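PDB 4XKY: dihydrodipicolinate synthase from Bacteroides thetaiotaomicron, which probably condenses pyruvate with aspartate semialdehyde through a Schiff-base intermediate in lysine and diaminopimelate synthesis, or may act as an N-acetylneuraminate lyase. Local coordinates for residues L12-L16 with L262-L266; L16-L22 with L54-L58; P148-Q152 with S175-M180; S187-E193 with H205-G211; M196-L201 with L222-K227. All blocks are in the same frame, centred on the assembly; numbering follows the deposited sequence.

Interaction 1 (L12-L16 with L262-L266); sequences LVTPL and LKCAL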
# COMPACT_ATOMS: atom_id res chain seq x y z
N LEU A 12 -8.73 27.37 -4.23
CA LEU A 12 -8.10 28.17 -5.26
C LEU A 12 -6.79 27.55 -5.76
O LEU A 12 -6.01 27.02 -4.99
CB LEU A 12 -7.80 29.58 -4.77
CG LEU A 12 -8.93 30.61 -4.84
CD1 LEU A 12 -10.07 30.15 -3.95
CD2 LEU A 12 -8.45 31.95 -4.34
N VAL A 13 -6.56 27.65 -7.07
CA VAL A 13 -5.23 27.46 -7.61
C VAL A 13 -4.38 28.62 -7.11
O VAL A 13 -4.92 29.68 -6.73
CB VAL A 13 -5.21 27.37 -9.16
CG1 VAL A 13 -6.04 26.19 -9.65
CG2 VAL A 13 -5.73 28.62 -9.81
N THR A 14 -3.07 28.39 -7.03
CA THR A 14 -2.11 29.42 -6.72
C THR A 14 -1.58 29.82 -8.09
O THR A 14 -0.78 29.11 -8.67
CB THR A 14 -0.99 28.92 -5.77
OG1 THR A 14 -1.56 28.44 -4.54
CG2 THR A 14 0.01 30.04 -5.47
N PRO A 15 -2.08 30.93 -8.66
CA PRO A 15 -1.62 31.32 -10.01
C PRO A 15 -0.20 31.83 -9.95
O PRO A 15 0.15 32.56 -9.02
CB PRO A 15 -2.58 32.42 -10.43
CG PRO A 15 -3.54 32.63 -9.31
CD PRO A 15 -3.07 31.86 -8.11
N LEU A 16 0.59 31.38 -10.91
CA LEU A 16 2.03 31.62 -10.97
C LEU A 16 2.45 32.24 -12.29
O LEU A 16 1.89 31.92 -13.35
CB LEU A 16 2.73 30.28 -10.84
CG LEU A 16 2.43 29.53 -9.56
CD1 LEU A 16 3.18 28.20 -9.64
CD2 LEU A 16 2.86 30.35 -8.33
N LEU A 262 -6.89 21.83 -15.15
CA LEU A 262 -7.54 22.97 -14.51
C LEU A 262 -6.83 24.28 -14.82
O LEU A 262 -7.43 25.23 -15.27
CB LEU A 262 -7.53 22.79 -13.00
CG LEU A 262 -8.38 23.73 -12.17
CD1 LEU A 262 -9.83 23.58 -12.57
CD2 LEU A 262 -8.21 23.40 -10.70
N LYS A 263 -5.53 24.32 -14.60
CA LYS A 263 -4.78 25.54 -14.85
C LYS A 263 -4.75 25.91 -16.36
O LYS A 263 -4.86 27.08 -16.71
CB LYS A 263 -3.38 25.45 -14.25
CG LYS A 263 -3.33 25.77 -12.76
CD LYS A 263 -1.90 26.12 -12.36
CE LYS A 263 -1.84 26.80 -11.01
NZ LYS A 263 -0.45 27.19 -10.61
N CYS A 264 -4.60 24.92 -17.23
CA CYS A 264 -4.67 25.16 -18.67
C CYS A 264 -6.03 25.81 -19.02
O CYS A 264 -6.11 26.86 -19.69
CB CYS A 264 -4.48 23.86 -19.42
SG CYS A 264 -4.39 24.08 -21.18
N ALA A 265 -7.11 25.20 -18.52
CA ALA A 265 -8.45 25.71 -18.77
C ALA A 265 -8.62 27.14 -18.26
O ALA A 265 -9.19 27.95 -18.98
CB ALA A 265 -9.51 24.83 -18.16
N LEU A 266 -8.12 27.42 -17.05
CA LEU A 266 -8.18 28.76 -16.46
C LEU A 266 -7.51 29.81 -17.37
O LEU A 266 -8.03 30.93 -17.52
CB LEU A 266 -7.60 28.81 -15.04
CG LEU A 266 -8.43 28.08 -13.97
CD1 LEU A 266 -7.70 28.02 -12.64
CD2 LEU A 266 -9.82 28.67 -13.72
O HOH W 1 -0.62 29.49 -12.71
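Leu262 opens the buried face that helix 257-268 turns to the loop after strand 7-8: its CD2 lies 3.7 Å from CG1 of Val13, while the side chain also comes within about 4 Å of that of Thr48, predicted to bind pyruvate. Lys263 follows with its chain extended along the loop, CE resting 3.9 Å from Val13 CB, so that the ammonium group reaches the backbone beyond. There Lys263 NZ donates to Thr14 O at 2.7 Å and, at 3.1 Å, to a water that also accepts from Leu16 N at 2.9 Å; a salt bridge to Glu50 balances the buried charge. In this TIM barrel, the 12-16 loop leaves the carboxyl end of the first barrel strand, and helix 257-268 belongs to the C-terminal helices following the barrel. Cys264 and Ala265 are out of reach of the loop and pack on helix 285-298. One turn beyond Leu262, Leu266 meets the valine's other methyl, with Leu266 CD1 3.5 Å from Val13 CG2.

Interaction 2 (L16-L22 with L54-L58); sequences LLDDDVL and LSYKL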
# COMPACT_ATOMS: atom_id res chain seq x y z
N LEU A 16 0.59 31.38 -10.91
CA LEU A 16 2.03 31.62 -10.97
C LEU A 16 2.45 32.24 -12.29
O LEU A 16 1.89 31.92 -13.35
CB LEU A 16 2.73 30.28 -10.84
CG LEU A 16 2.43 29.53 -9.56
CD1 LEU A 16 3.18 28.20 -9.64
CD2 LEU A 16 2.86 30.35 -8.33
N LEU A 17 3.44 33.12 -12.23
CA LEU A 17 4.15 33.56 -13.46
C LEU A 17 5.39 32.72 -13.69
O LEU A 17 5.89 32.63 -14.79
CB LEU A 17 4.55 35.04 -13.35
CG LEU A 17 3.38 36.03 -13.27
CD1 LEU A 17 3.90 37.48 -13.24
CD2 LEU A 17 2.46 35.85 -14.47
N ASP A 18 5.92 32.15 -12.61
CA ASP A 18 7.10 31.30 -12.67
C ASP A 18 7.09 30.44 -11.42
O ASP A 18 6.20 30.60 -10.59
CB ASP A 18 8.39 32.13 -12.79
CG ASP A 18 9.58 31.31 -13.33
OD1 ASP A 18 9.38 30.20 -13.83
OD2 ASP A 18 10.73 31.78 -13.24
N ASP A 19 8.05 29.53 -11.30
CA ASP A 19 8.04 28.52 -10.25
C ASP A 19 7.91 29.18 -8.89
O ASP A 19 7.27 28.63 -8.00
CB ASP A 19 9.32 27.67 -10.27
CG ASP A 19 9.49 26.89 -11.57
OD1 ASP A 19 8.61 26.12 -11.97
OD2 ASP A 19 10.55 27.03 -12.20
N ASP A 20 8.52 30.35 -8.71
CA ASP A 20 8.50 31.02 -7.41
C ASP A 20 7.97 32.44 -7.52
O ASP A 20 8.37 33.29 -6.72
CB ASP A 20 9.91 31.09 -6.83
CG ASP A 20 9.90 31.14 -5.31
OD1 ASP A 20 8.95 30.63 -4.67
OD2 ASP A 20 10.85 31.66 -4.73
N VAL A 21 7.09 32.72 -8.48
CA VAL A 21 6.58 34.11 -8.67
C VAL A 21 5.08 34.02 -8.78
O VAL A 21 4.56 33.32 -9.64
CB VAL A 21 7.10 34.79 -9.97
CG1 VAL A 21 6.52 36.22 -10.13
CG2 VAL A 21 8.61 34.87 -9.97
N LEU A 22 4.39 34.76 -7.92
CA LEU A 22 2.93 34.76 -7.88
C LEU A 22 2.36 35.63 -9.01
O LEU A 22 2.83 36.73 -9.23
CB LEU A 22 2.47 35.31 -6.52
CG LEU A 22 0.96 35.23 -6.18
CD1 LEU A 22 0.51 33.79 -5.93
CD2 LEU A 22 0.63 36.09 -4.96
N LEU A 54 5.39 24.57 -3.40
CA LEU A 54 5.75 25.99 -3.40
C LEU A 54 6.65 26.33 -2.24
O LEU A 54 6.57 25.72 -1.19
CB LEU A 54 4.50 26.85 -3.30
CG LEU A 54 3.51 26.64 -4.46
CD1 LEU A 54 2.34 27.58 -4.32
CD2 LEU A 54 4.16 26.77 -5.82
N SER A 55 7.50 27.33 -2.43
CA SER A 55 8.35 27.82 -1.37
C SER A 55 7.50 28.46 -0.26
O SER A 55 6.34 28.84 -0.46
CB SER A 55 9.32 28.86 -1.93
OG SER A 55 8.64 30.09 -2.16
N TYR A 56 8.09 28.58 0.92
CA TYR A 56 7.43 29.26 2.04
C TYR A 56 7.07 30.68 1.69
O TYR A 56 6.00 31.14 2.02
CB TYR A 56 8.36 29.31 3.24
CG TYR A 56 7.60 29.35 4.54
CD1 TYR A 56 6.87 28.25 4.94
CD2 TYR A 56 7.59 30.49 5.34
CE1 TYR A 56 6.16 28.25 6.12
CE2 TYR A 56 6.88 30.50 6.53
CZ TYR A 56 6.16 29.37 6.91
OH TYR A 56 5.44 29.30 8.06
N LYS A 57 7.98 31.38 1.04
CA LYS A 57 7.69 32.73 0.60
C LYS A 57 6.43 32.80 -0.24
O LYS A 57 5.55 33.63 -0.00
CB LYS A 57 8.88 33.29 -0.18
CG LYS A 57 8.72 34.73 -0.64
CD LYS A 57 9.76 35.07 -1.70
CE LYS A 57 9.26 34.77 -3.11
NZ LYS A 57 10.36 34.88 -4.11
N LEU A 58 6.32 31.90 -1.21
CA LEU A 58 5.17 31.95 -2.11
C LEU A 58 3.87 31.62 -1.40
O LEU A 58 2.87 32.26 -1.62
CB LEU A 58 5.38 31.04 -3.29
CG LEU A 58 4.63 31.28 -4.58
CD1 LEU A 58 4.63 32.73 -4.98
CD2 LEU A 58 5.30 30.46 -5.65
O HOH W 2 8.06 28.09 -5.32
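A single carboxylate, that of Asp20, joins a surface hairpin after the first strand of the TIM barrel to the start of helix 56-70. Asp20 OD1 accepts from Ser55 OG at 2.6 Å, and Asp20 OD2 makes a salt bridge with Lys57 NZ at 3.3 Å, whose hydrogen bond is weak. Ser55, the N-cap of this helix, also accepts at OG from Leu58 N at 3.1 Å, so the aspartate holds the capping hydroxyl itself. Asp18 to Val21 form a type I beta turn (Val21 N to Asp18 O, 3.1 Å); Val21 O accepts from Leu17 N at 2.8 Å and weakly from Asp18 N at 3.5 Å, a classic beta bulge. Beneath the polar layer, Leu58 points into the turn: its CD2 is 3.6 Å from Leu16 CD2, and its CD1 is 3.7 Å from Leu22 CB. Leu54 touches Leu16 more loosely. Asp19 directs its carboxylate to Ala278 N, while Tyr56 meets an aromatic ring of a neighbouring subunit. One water closes the polar network, donating to Asp19 O and Asp20 OD1, each at 2.8 Å, and accepting from Ser55 N at 3.0 Å.

Interaction 3 (P148-Q152 with S175-M180); sequences PATIQ and SVMYAM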
# COMPACT_ATOMS: atom_id res chain seq x y z
N PRO A 148 -14.23 7.89 13.20
CA PRO A 148 -15.40 8.68 13.56
C PRO A 148 -15.38 9.19 14.99
O PRO A 148 -15.58 10.38 15.21
CB PRO A 148 -16.55 7.71 13.35
CG PRO A 148 -16.10 6.93 12.16
CD PRO A 148 -14.62 6.72 12.38
N ALA A 149 -15.11 8.30 15.95
CA ALA A 149 -15.11 8.69 17.36
C ALA A 149 -14.03 9.75 17.63
O ALA A 149 -14.23 10.63 18.44
CB ALA A 149 -14.91 7.47 18.26
N THR A 150 -12.89 9.65 16.93
CA THR A 150 -11.80 10.62 17.04
C THR A 150 -12.28 12.01 16.63
O THR A 150 -11.98 13.00 17.30
CB THR A 150 -10.58 10.23 16.17
OG1 THR A 150 -10.02 8.99 16.62
CG2 THR A 150 -9.49 11.28 16.26
N ILE A 151 -13.03 12.09 15.53
CA ILE A 151 -13.58 13.35 15.08
C ILE A 151 -14.58 13.90 16.09
O ILE A 151 -14.55 15.09 16.38
CB ILE A 151 -14.19 13.24 13.68
CG1 ILE A 151 -13.07 13.24 12.64
CG2 ILE A 151 -15.09 14.43 13.36
CD1 ILE A 151 -13.50 12.71 11.29
N GLN A 152 -15.45 13.05 16.61
CA GLN A 152 -16.37 13.45 17.69
C GLN A 152 -15.61 14.10 18.81
O GLN A 152 -15.97 15.18 19.29
CB GLN A 152 -17.07 12.25 18.32
CG GLN A 152 -18.54 12.08 17.99
CD GLN A 152 -19.09 10.80 18.61
OE1 GLN A 152 -19.71 9.98 17.94
NE2 GLN A 152 -18.85 10.63 19.91
N SER A 175 -20.04 7.36 7.72
CA SER A 175 -19.74 6.98 9.11
C SER A 175 -19.47 8.21 9.99
O SER A 175 -19.85 8.22 11.16
CB SER A 175 -18.56 6.01 9.21
OG SER A 175 -18.82 4.82 8.49
N VAL A 176 -18.79 9.22 9.43
CA VAL A 176 -18.46 10.43 10.19
C VAL A 176 -19.71 11.31 10.30
O VAL A 176 -19.98 11.83 11.39
CB VAL A 176 -17.27 11.21 9.58
CG1 VAL A 176 -16.90 12.42 10.43
CG2 VAL A 176 -16.04 10.32 9.43
N MET A 177 -20.48 11.47 9.22
CA MET A 177 -21.81 12.12 9.32
C MET A 177 -22.60 11.53 10.50
O MET A 177 -23.11 12.25 11.37
CB MET A 177 -22.63 11.98 8.03
CG MET A 177 -22.09 12.77 6.85
SD MET A 177 -22.34 14.56 7.00
CE MET A 177 -24.13 14.65 6.87
N TYR A 178 -22.69 10.20 10.54
CA TYR A 178 -23.50 9.56 11.57
C TYR A 178 -22.95 9.88 12.95
O TYR A 178 -23.72 10.22 13.83
CB TYR A 178 -23.58 8.06 11.36
CG TYR A 178 -24.32 7.33 12.46
CD1 TYR A 178 -25.69 7.11 12.37
CD2 TYR A 178 -23.66 6.85 13.58
CE1 TYR A 178 -26.38 6.45 13.37
CE2 TYR A 178 -24.35 6.18 14.59
CZ TYR A 178 -25.71 5.99 14.46
OH TYR A 178 -26.44 5.34 15.41
N ALA A 179 -21.63 9.79 13.12
CA ALA A 179 -20.97 10.16 14.38
C ALA A 179 -21.17 11.63 14.77
O ALA A 179 -21.16 11.96 15.96
CB ALA A 179 -19.48 9.83 14.32
N MET A 180 -21.37 12.51 13.79
CA MET A 180 -21.52 13.95 14.06
C MET A 180 -22.96 14.46 13.98
O MET A 180 -23.19 15.67 14.03
CB MET A 180 -20.63 14.76 13.09
CG MET A 180 -19.15 14.44 13.19
SD MET A 180 -18.54 14.64 14.87
CE MET A 180 -18.73 16.40 15.16
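This is apolar packing between two consecutive outer helices of the TIM barrel, 148-154 and 170-180, with strand 160-165 between them in the chain. The short segments run in broadly the same direction, crossing at -40° with their axes 8.9 Å apart, as expected for neighbouring helices around a parallel barrel. Pro148, at the start of its helix, lies over the small residues Ser175 and Ala179: its CG is 3.9 Å from Ser175 CB and its CB 3.7 Å from Ala179 CB. Ile151, one turn later, points toward the second helix and sends CD1 to within 3.5 Å of Val176 CG1. On the barrel side, Val176 also packs on Met188 of strand 187-190, so the interface continues into the wall. At the outer edge, exposed Gln152 reaches over Ala179. Met180 closes the far end by folding its thioether back across the gap, where SD lies 3.8 Å from both Ile151 CG2 and Gln152 CA.

Interaction 4 (S187-E193 with H205-G211); sequences SMLVGPE and HGGVNGG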
# COMPACT_ATOMS: atom_id res chain seq x y z
N SER A 187 -19.16 21.78 10.59
CA SER A 187 -19.30 21.86 9.15
C SER A 187 -18.65 20.61 8.56
O SER A 187 -17.51 20.27 8.88
CB SER A 187 -18.70 23.17 8.63
OG SER A 187 -18.70 23.20 7.22
N MET A 188 -19.41 19.88 7.75
CA MET A 188 -18.97 18.64 7.10
C MET A 188 -18.89 18.86 5.58
O MET A 188 -19.93 19.01 4.91
CB MET A 188 -19.92 17.47 7.40
CG MET A 188 -19.98 17.02 8.85
SD MET A 188 -18.50 16.11 9.31
CE MET A 188 -18.79 14.61 8.38
N LEU A 189 -17.67 18.87 5.06
CA LEU A 189 -17.38 19.20 3.67
C LEU A 189 -16.71 18.06 2.89
O LEU A 189 -15.91 17.29 3.43
CB LEU A 189 -16.50 20.44 3.62
CG LEU A 189 -16.97 21.64 4.43
CD1 LEU A 189 -15.86 22.69 4.53
CD2 LEU A 189 -18.25 22.24 3.85
N VAL A 190 -17.06 17.93 1.61
CA VAL A 190 -16.45 16.92 0.73
C VAL A 190 -15.66 17.61 -0.38
O VAL A 190 -16.15 18.53 -1.03
CB VAL A 190 -17.50 16.00 0.08
CG1 VAL A 190 -17.95 14.93 1.06
CG2 VAL A 190 -18.69 16.81 -0.41
N GLY A 191 -14.44 17.14 -0.59
CA GLY A 191 -13.52 17.73 -1.56
C GLY A 191 -13.89 17.37 -2.98
O GLY A 191 -14.13 18.25 -3.80
N PRO A 192 -13.93 16.07 -3.29
CA PRO A 192 -14.06 15.66 -4.67
C PRO A 192 -15.39 16.03 -5.26
O PRO A 192 -16.42 15.66 -4.71
CB PRO A 192 -13.88 14.15 -4.61
CG PRO A 192 -13.03 13.95 -3.42
CD PRO A 192 -13.56 14.93 -2.43
N GLU A 193 -15.36 16.75 -6.39
CA GLU A 193 -16.58 17.34 -6.93
C GLU A 193 -17.54 16.32 -7.50
O GLU A 193 -18.74 16.59 -7.56
CB GLU A 193 -16.28 18.46 -7.95
CG GLU A 193 -15.56 18.03 -9.23
CD GLU A 193 -14.64 19.11 -9.79
OE1 GLU A 193 -14.65 19.35 -11.02
OE2 GLU A 193 -13.90 19.74 -9.01
N HIS A 205 -22.60 19.59 4.30
CA HIS A 205 -22.79 21.06 4.25
C HIS A 205 -22.27 21.78 3.01
O HIS A 205 -22.78 22.85 2.65
CB HIS A 205 -22.16 21.72 5.47
CG HIS A 205 -22.83 21.34 6.74
ND1 HIS A 205 -22.43 20.27 7.51
CD2 HIS A 205 -23.92 21.86 7.36
CE1 HIS A 205 -23.22 20.16 8.56
NE2 HIS A 205 -24.13 21.12 8.50
N GLY A 206 -21.22 21.22 2.40
CA GLY A 206 -20.60 21.84 1.24
C GLY A 206 -19.57 21.02 0.50
O GLY A 206 -19.30 19.86 0.83
N GLY A 207 -19.02 21.64 -0.53
CA GLY A 207 -18.11 20.99 -1.47
C GLY A 207 -16.91 21.90 -1.65
O GLY A 207 -17.08 23.06 -1.98
N VAL A 208 -15.72 21.39 -1.42
CA VAL A 208 -14.51 22.16 -1.64
C VAL A 208 -14.05 21.72 -3.03
O VAL A 208 -13.14 20.90 -3.16
CB VAL A 208 -13.46 21.90 -0.55
CG1 VAL A 208 -12.19 22.72 -0.79
CG2 VAL A 208 -14.03 22.22 0.82
N ASN A 209 -14.71 22.25 -4.05
CA ASN A 209 -14.59 21.72 -5.40
C ASN A 209 -13.72 22.55 -6.36
O ASN A 209 -14.06 23.68 -6.70
CB ASN A 209 -15.96 21.58 -6.04
CG ASN A 209 -16.96 20.82 -5.18
OD1 ASN A 209 -18.15 21.13 -5.24
ND2 ASN A 209 -16.52 19.80 -4.47
N GLY A 210 -12.64 21.94 -6.82
CA GLY A 210 -11.68 22.61 -7.67
C GLY A 210 -12.21 23.13 -8.99
O GLY A 210 -11.72 24.15 -9.50
N GLY A 211 -13.18 22.42 -9.56
CA GLY A 211 -13.80 22.82 -10.81
C GLY A 211 -14.50 24.16 -10.68
O GLY A 211 -14.77 24.84 -11.68
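Two backbone hydrogen bonds of 2.8 and 2.9 Å, His205 N to Met188 O and Val208 N to Val190 O, flank a third, Val190 N to Gly206 O at 3.1 Å, and fix the parallel register of Leu189 with Gly206 and Val190 with Gly207. Side chains extend the pairing both ways. His205 ND1 accepts from Met188 N at 3.1 Å, Asn209 ND2 donates to Gly191 O at 2.9 Å, and Glu193 OE2 takes Gly211 N at 2.8 Å, while OE1 of the same glutamate is held by Tyr249. Between the strands, Gly207 CA approaches Val190 O to 3.2 Å in a CA-H...O contact. The glycines leave room: a CB on Gly206 would clash with Leu189 CD2, and one on Gly211 with Glu193 OE1. Apolar side-chain pairing is limited to Leu189 CB against Val208 CG2 (4.1 Å); Leu189 CD2 lies 3.5 Å from Gly206 N, and Met188 leads outward to helix 170-180. Strands 187-190 and 206-207, joined through helix 196-201, form a beta-alpha-beta unit of the TIM barrel. At its carboxyl end sits the predicted catalytic site, where Val208, a predicted pyruvate ligand, lies about 4 Å, side chain to side chain, from Lys164, the predicted Schiff-base lysine.

Interaction 5 (M196-L201 with L222-K227); sequences MAESVL and LYNAAK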
# COMPACT_ATOMS: atom_id res chain seq x y z
N MET A 196 -20.12 15.52 -4.75
CA MET A 196 -20.68 16.62 -3.99
C MET A 196 -22.19 16.52 -3.95
O MET A 196 -22.80 16.68 -2.89
CB MET A 196 -20.28 17.96 -4.60
CG MET A 196 -20.76 19.20 -3.87
SD MET A 196 -22.31 19.88 -4.55
CE MET A 196 -21.80 20.51 -6.14
N ALA A 197 -22.79 16.30 -5.12
CA ALA A 197 -24.25 16.27 -5.21
C ALA A 197 -24.81 15.15 -4.34
O ALA A 197 -25.77 15.36 -3.60
CB ALA A 197 -24.69 16.09 -6.65
N GLU A 198 -24.20 13.97 -4.39
CA GLU A 198 -24.78 12.87 -3.64
C GLU A 198 -24.55 13.08 -2.13
O GLU A 198 -25.42 12.76 -1.33
CB GLU A 198 -24.27 11.53 -4.15
CG GLU A 198 -22.92 11.11 -3.64
CD GLU A 198 -22.40 9.93 -4.42
OE1 GLU A 198 -22.15 8.86 -3.81
OE2 GLU A 198 -22.26 10.07 -5.66
N SER A 199 -23.41 13.65 -1.76
CA SER A 199 -23.12 13.89 -0.35
C SER A 199 -24.04 14.98 0.18
O SER A 199 -24.56 14.86 1.28
CB SER A 199 -21.67 14.28 -0.15
OG SER A 199 -20.79 13.35 -0.78
N VAL A 200 -24.27 16.04 -0.61
CA VAL A 200 -25.14 17.12 -0.15
C VAL A 200 -26.59 16.62 -0.01
O VAL A 200 -27.27 16.95 0.95
CB VAL A 200 -25.06 18.37 -1.04
CG1 VAL A 200 -26.12 19.40 -0.66
CG2 VAL A 200 -23.70 19.02 -0.90
N LEU A 201 -27.04 15.81 -0.96
CA LEU A 201 -28.39 15.25 -0.89
C LEU A 201 -28.68 14.62 0.44
O LEU A 201 -29.81 14.68 0.94
CB LEU A 201 -28.61 14.21 -1.99
CG LEU A 201 -29.09 14.80 -3.31
CD1 LEU A 201 -28.92 13.77 -4.41
CD2 LEU A 201 -30.54 15.23 -3.21
N LEU A 222 -25.52 23.31 -8.75
CA LEU A 222 -25.65 21.91 -8.39
C LEU A 222 -25.80 21.74 -6.88
O LEU A 222 -26.64 20.95 -6.41
CB LEU A 222 -24.50 21.08 -8.95
CG LEU A 222 -24.45 19.58 -8.64
CD1 LEU A 222 -25.76 18.82 -8.80
CD2 LEU A 222 -23.39 18.97 -9.55
N TYR A 223 -25.03 22.51 -6.12
CA TYR A 223 -25.14 22.48 -4.66
C TYR A 223 -26.59 22.76 -4.20
O TYR A 223 -27.13 22.05 -3.32
CB TYR A 223 -24.19 23.48 -3.99
CG TYR A 223 -24.54 23.70 -2.54
CD1 TYR A 223 -24.19 22.75 -1.57
CD2 TYR A 223 -25.26 24.83 -2.12
CE1 TYR A 223 -24.52 22.93 -0.23
CE2 TYR A 223 -25.60 25.02 -0.78
CZ TYR A 223 -25.25 24.06 0.16
OH TYR A 223 -25.58 24.24 1.49
N ASN A 224 -27.19 23.81 -4.77
CA ASN A 224 -28.57 24.24 -4.44
C ASN A 224 -29.65 23.23 -4.85
O ASN A 224 -30.61 23.00 -4.11
CB ASN A 224 -28.83 25.62 -5.08
CG ASN A 224 -28.13 26.74 -4.33
OD1 ASN A 224 -28.16 26.78 -3.11
ND2 ASN A 224 -27.52 27.66 -5.04
N ALA A 225 -29.48 22.64 -6.04
CA ALA A 225 -30.33 21.56 -6.51
C ALA A 225 -30.20 20.32 -5.61
O ALA A 225 -31.20 19.64 -5.38
CB ALA A 225 -29.99 21.19 -7.94
N ALA A 226 -29.00 20.02 -5.11
CA ALA A 226 -28.84 18.85 -4.20
C ALA A 226 -29.47 19.15 -2.84
O ALA A 226 -30.13 18.30 -2.23
CB ALA A 226 -27.38 18.45 -4.03
N LYS A 227 -29.28 20.40 -2.41
CA LYS A 227 -29.78 20.89 -1.14
C LYS A 227 -31.27 20.78 -1.03
O LYS A 227 -31.81 20.39 -0.00
CB LYS A 227 -29.44 22.36 -0.95
CG LYS A 227 -29.61 22.78 0.49
CD LYS A 227 -29.33 24.25 0.68
CE LYS A 227 -29.63 24.64 2.12
NZ LYS A 227 -29.77 26.11 2.26
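The small side chain of Ala226 makes the hollow in helix 216-227 into which helix 196-201 fits. Val200 CG1 comes to 3.7 Å from Ala226 CB, Ala197 O to 3.5 Å from the same methyl, and Leu201 CD2 to 3.2 Å from Ala226 O, so three residues of 196-201 close round one alanine. Its low bulk lets the backbones draw near: the CA atoms of Leu201 and Ala226 are 4.9 Å apart, and the axes of the two short segments approach to 8.2 Å, crossing at -34°. A turn earlier the bumps are larger. Met196 bends its thioether toward helix 216-227, placing CE 3.8 Å from both Leu222 CG and Tyr223 N. Leu222 in turn lays CD1 against the methyl of Ala197, 3.6 Å from its CB. Val200 also meets the Tyr223 ring at its edge, CG2 lying 3.8 Å from CD1. No hydrogen bond crosses this buried interface; its contacts are van der Waals. The pair are successive helices on the outside of the TIM barrel: Met196 and Tyr223 reach inward to Ile8 of strand 7-8, Leu222 and Leu201 touch helix 231-247, and Leu201 also packs on an apolar side chain of a neighbouring subunit.

How the interactions relate
Interaction 4 lies nearest the chain's centre and is dominated by backbone hydrogen bonds, whereas interactions 3 and 5 join outer helices through apolar side chains; interaction 5 is buried, interaction 3 partly exposed. Both lean on interaction 4: Val176 touches Met188, and Met196 touches Asn209, with helix 196-201 linking its two strands. Interaction 1 is also buried but combines leucine and valine packing with a lysine; its Leu262 meets Gly210 of interaction 4. Leu16 is common to interactions 1 and 2, whose centres are 13 Å apart, yet interaction 2 is partly exposed and carries a carboxylate, serine and water network. Interaction 3 lies across the chain's centre, about 37 Å from interaction 2 between centres.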